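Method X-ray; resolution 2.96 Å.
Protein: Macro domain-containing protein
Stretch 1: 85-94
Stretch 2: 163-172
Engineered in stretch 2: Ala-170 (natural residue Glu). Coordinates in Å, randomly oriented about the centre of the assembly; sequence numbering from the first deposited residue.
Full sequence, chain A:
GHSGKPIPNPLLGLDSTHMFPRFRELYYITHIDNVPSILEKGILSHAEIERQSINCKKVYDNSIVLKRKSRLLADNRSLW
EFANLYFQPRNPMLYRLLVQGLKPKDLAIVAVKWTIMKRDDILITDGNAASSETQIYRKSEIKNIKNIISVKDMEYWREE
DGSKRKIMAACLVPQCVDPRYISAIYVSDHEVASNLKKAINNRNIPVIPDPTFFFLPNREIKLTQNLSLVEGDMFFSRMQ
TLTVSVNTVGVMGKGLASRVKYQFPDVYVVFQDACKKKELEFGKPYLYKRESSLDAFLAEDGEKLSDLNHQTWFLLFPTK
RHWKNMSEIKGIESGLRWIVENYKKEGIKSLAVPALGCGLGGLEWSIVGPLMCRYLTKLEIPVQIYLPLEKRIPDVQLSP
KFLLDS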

# COMPACT_ATOMS: atom_id res chain seq x y z
N LEU A 85 -1.71 -8.00 -17.55
CA LEU A 85 -2.05 -6.57 -17.34
C LEU A 85 -3.00 -6.45 -16.15
O LEU A 85 -4.19 -6.80 -16.31
N TYR A 86 -2.51 -5.99 -15.00
CA TYR A 86 -3.29 -5.84 -13.74
C TYR A 86 -4.27 -4.67 -13.87
O TYR A 86 -3.92 -3.67 -14.51
N PHE A 87 -5.44 -4.78 -13.24
CA PHE A 87 -6.39 -3.65 -13.05
C PHE A 87 -5.89 -2.77 -11.91
O PHE A 87 -6.14 -1.54 -11.94
N GLN A 88 -5.22 -3.39 -10.93
CA GLN A 88 -4.62 -2.72 -9.76
C GLN A 88 -3.17 -3.18 -9.63
O GLN A 88 -2.92 -4.31 -9.23
N PRO A 89 -2.18 -2.33 -9.98
CA PRO A 89 -0.77 -2.69 -9.83
C PRO A 89 -0.23 -2.54 -8.40
O PRO A 89 0.75 -3.20 -8.08
N ARG A 90 -0.85 -1.68 -7.58
CA ARG A 90 -0.49 -1.48 -6.15
C ARG A 90 -1.06 -2.67 -5.36
O ARG A 90 -2.07 -2.48 -4.65
N ASN A 91 -0.39 -3.83 -5.47
CA ASN A 91 -0.92 -5.17 -5.10
C ASN A 91 0.19 -6.03 -4.51
O ASN A 91 1.36 -5.66 -4.57
N PRO A 92 -0.13 -7.21 -3.92
CA PRO A 92 0.88 -8.11 -3.35
C PRO A 92 2.14 -8.42 -4.18
O PRO A 92 3.17 -8.66 -3.58
N MET A 93 2.02 -8.46 -5.51
CA MET A 93 3.15 -8.77 -6.42
C MET A 93 4.16 -7.62 -6.34
O MET A 93 5.34 -7.89 -6.04
N LEU A 94 3.70 -6.39 -6.58
CA LEU A 94 4.56 -5.18 -6.50
C LEU A 94 5.19 -5.09 -5.11
O LEU A 94 6.40 -4.81 -5.02
N SER A 163 -9.45 -11.17 -0.82
CA SER A 163 -9.09 -9.86 -1.43
C SER A 163 -7.63 -9.88 -1.89
O SER A 163 -7.34 -9.23 -2.92
N LYS A 164 -6.75 -10.60 -1.19
CA LYS A 164 -5.32 -10.74 -1.56
C LYS A 164 -5.20 -11.45 -2.92
O LYS A 164 -4.24 -11.18 -3.65
N ARG A 165 -6.13 -12.35 -3.23
CA ARG A 165 -6.24 -13.00 -4.56
C ARG A 165 -6.87 -12.00 -5.53
O ARG A 165 -6.22 -11.66 -6.53
N LYS A 166 -8.06 -11.49 -5.20
CA LYS A 166 -8.95 -10.70 -6.10
C LYS A 166 -8.24 -9.44 -6.62
O LYS A 166 -8.50 -9.08 -7.78
N ILE A 167 -7.41 -8.79 -5.81
CA ILE A 167 -6.79 -7.46 -6.14
C ILE A 167 -5.81 -7.61 -7.32
O ILE A 167 -5.55 -6.61 -8.02
N MET A 168 -5.29 -8.82 -7.54
CA MET A 168 -4.39 -9.13 -8.68
C MET A 168 -5.20 -9.69 -9.85
O MET A 168 -4.60 -10.36 -10.71
N ALA A 169 -6.50 -9.41 -9.90
CA ALA A 169 -7.34 -9.57 -11.11
C ALA A 169 -6.62 -8.86 -12.25
O ALA A 169 -6.00 -7.80 -12.00
N ALA A 170 -6.70 -9.43 -13.45
CA ALA A 170 -5.89 -9.02 -14.62
C ALA A 170 -6.62 -9.33 -15.92
O ALA A 170 -7.53 -10.19 -15.93
N CYS A 171 -6.22 -8.63 -16.98
CA CYS A 171 -6.58 -8.88 -18.39
C CYS A 171 -5.40 -9.57 -19.07
O CYS A 171 -4.33 -8.95 -19.14
N LEU A 172 -5.58 -10.82 -19.50
CA LEU A 172 -4.52 -11.64 -20.15
C LEU A 172 -4.61 -11.47 -21.67
O LEU A 172 -5.61 -11.90 -22.27

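Packing of residues 85-94 against residues 163-172, two segments of one chain that meet as an antiparallel strand pair at one end and as an apolar cluster at the other. The strand pair is held by main-chain bonds: Leu-85 N donates to Cys-171 O (3.2 Å) and Cys-171 N donates to Leu-85 O (2.8 Å), so both polar groups of each residue are satisfied by the other. Two residues further along, Phe-87 N donates to Ala-169 O at 3.3 Å, a weak bond despite its nearly straight 173° angle. Leu-85 (m, t) and Cys-171 (chi1 t) place their side chains on one face of the sheet; Tyr-86 and Ala-170, an engineered residue replacing Glu, share the other. Tyr-86 (chi1 m) lays its ring beside Met-168, with CE1 3.9 Å from Met-168 CB, while Met-168 O and Ala-169 O lie at the ring edge, near its plane. Phe-87 (chi1 m) leaves its CA sideways, but its ring comes back to the partner: CD2 is 4.0 Å from Ala-169 CB and CZ is 4.3 Å from Cys-171 CB.

Beyond the strands, several polar groups of the first stretch are satisfied within it, others elsewhere in the structure. Gln-88 (t, p) starts toward the partner, its CG 3.6 Å from Ile-167 CG1, then leads away; its OE1 accepts from Arg-90 N (3.0 Å), and its NE2 is bonded elsewhere in the structure. Asn-91 (chi1 p) uses both ends of its amide: ND2 donates to Gln-88 O at 2.6 Å, tying the loop together, while OD1 caps the following helix, accepting from Leu-94 N at 3.3 Å and, more weakly, from Met-93 N at 2.9 Å. With its amide thus engaged, Asn-91 meets the second stretch through van der Waals contact, CG lying 3.8 Å from Met-168 CG.

Pro-92, which opens the helix, points toward the partner and packs among three side chains: its CD is 3.5 Å from Ile-167 CG2, its CB 3.7 Å from Met-168 CE, and its CG 3.7 Å from Lys-164 CG. Lys-164 is extended, all four chi angles t, so its aliphatic part lies against the proline while NZ finds a partner elsewhere in the structure. Ile-167 (t, t) also carries CD1 to 3.9 Å from Arg-90 O. Met-168 (m, t, m) runs between Tyr-86 and Pro-92, bringing SD to 4.2 Å from Met-93 CB. Arg-90 points away, its NE and NH1 bonded elsewhere in the structure.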

# COMPACT_ATOMS: atom_id res chain seq x y z
CB LEU A 85 -2.70 -6.02 -18.62
CG LEU A 85 -1.89 -6.20 -19.90
CD1 LEU A 85 -2.57 -5.52 -21.08
CD2 LEU A 85 -0.48 -5.67 -19.74
CB TYR A 86 -2.37 -5.60 -12.55
CG TYR A 86 -1.45 -6.73 -12.17
CD1 TYR A 86 -1.93 -7.88 -11.57
CD2 TYR A 86 -0.08 -6.63 -12.38
CE1 TYR A 86 -1.08 -8.91 -11.20
CE2 TYR A 86 0.78 -7.66 -12.03
CZ TYR A 86 0.27 -8.80 -11.43
OH TYR A 86 1.13 -9.81 -11.09
CB PHE A 87 -7.79 -4.17 -12.72
CG PHE A 87 -8.44 -4.93 -13.85
CD1 PHE A 87 -9.04 -4.26 -14.89
CD2 PHE A 87 -8.42 -6.32 -13.87
CE1 PHE A 87 -9.61 -4.95 -15.94
CE2 PHE A 87 -8.99 -7.01 -14.92
CZ PHE A 87 -9.60 -6.33 -15.95
CB GLN A 88 -5.42 -3.07 -8.50
CG GLN A 88 -4.77 -2.58 -7.22
CD GLN A 88 -4.63 -1.08 -7.22
OE1 GLN A 88 -3.61 -0.52 -7.64
NE2 GLN A 88 -5.68 -0.42 -6.75
CB PRO A 89 -0.05 -1.69 -10.76
CG PRO A 89 -0.95 -0.47 -10.73
CD PRO A 89 -2.36 -1.00 -10.59
CB ARG A 90 -1.04 -0.14 -5.65
CG ARG A 90 -0.52 0.29 -4.29
CD ARG A 90 -1.11 1.63 -3.90
NE ARG A 90 -0.74 2.07 -2.56
CZ ARG A 90 -1.27 1.59 -1.43
NH1 ARG A 90 -2.19 0.64 -1.46
NH2 ARG A 90 -0.86 2.06 -0.26
CB ASN A 91 -1.57 -5.82 -6.33
CG ASN A 91 -0.57 -6.15 -7.42
OD1 ASN A 91 0.50 -6.68 -7.15
ND2 ASN A 91 -0.93 -5.86 -8.66
CB PRO A 92 0.09 -9.42 -3.19
CG PRO A 92 -1.29 -8.95 -2.85
CD PRO A 92 -1.49 -7.73 -3.72
CB MET A 93 2.70 -8.95 -7.87
CG MET A 93 3.83 -9.36 -8.81
SD MET A 93 4.70 -10.83 -8.20
CE MET A 93 3.80 -12.11 -9.07
CB LEU A 94 3.72 -3.93 -6.80
CG LEU A 94 4.51 -2.62 -6.86
CD1 LEU A 94 5.70 -2.73 -7.81
CD2 LEU A 94 3.62 -1.49 -7.29
CB SER A 163 -9.39 -8.70 -0.50
OG SER A 163 -8.71 -8.85 0.73
CB LYS A 164 -4.53 -11.52 -0.51
CG LYS A 164 -3.03 -11.46 -0.70
CD LYS A 164 -2.24 -12.30 0.28
CE LYS A 164 -0.74 -12.11 0.10
NZ LYS A 164 0.02 -13.26 0.64
CB ARG A 165 -7.05 -14.30 -4.43
CG ARG A 165 -7.08 -15.15 -5.69
CD ARG A 165 -7.96 -16.37 -5.51
NE ARG A 165 -9.31 -16.05 -5.07
CZ ARG A 165 -10.27 -15.54 -5.84
NH1 ARG A 165 -10.05 -15.28 -7.12
NH2 ARG A 165 -11.45 -15.28 -5.32
CB LYS A 166 -10.24 -10.30 -5.38
CG LYS A 166 -11.17 -11.46 -5.07
CD LYS A 166 -12.47 -11.05 -4.41
CE LYS A 166 -13.22 -12.24 -3.84
NZ LYS A 166 -14.64 -11.92 -3.56
CB ILE A 167 -6.12 -6.84 -4.91
CG1 ILE A 167 -5.76 -5.37 -5.17
CG2 ILE A 167 -4.91 -7.65 -4.46
CD1 ILE A 167 -5.30 -4.63 -3.95
CB MET A 168 -3.32 -10.13 -8.24
CG MET A 168 -2.37 -9.54 -7.24
SD MET A 168 -0.99 -10.61 -6.89
CE MET A 168 -1.70 -11.64 -5.61
CB ALA A 169 -8.73 -9.03 -10.90
CB ALA A 170 -4.55 -9.72 -14.58
CB CYS A 171 -6.90 -7.56 -19.08
SG CYS A 171 -7.00 -7.70 -20.88
CB LEU A 172 -4.70 -13.11 -19.75
CG LEU A 172 -4.72 -13.38 -18.25
CD1 LEU A 172 -4.99 -14.86 -17.99
CD2 LEU A 172 -3.43 -12.95 -17.59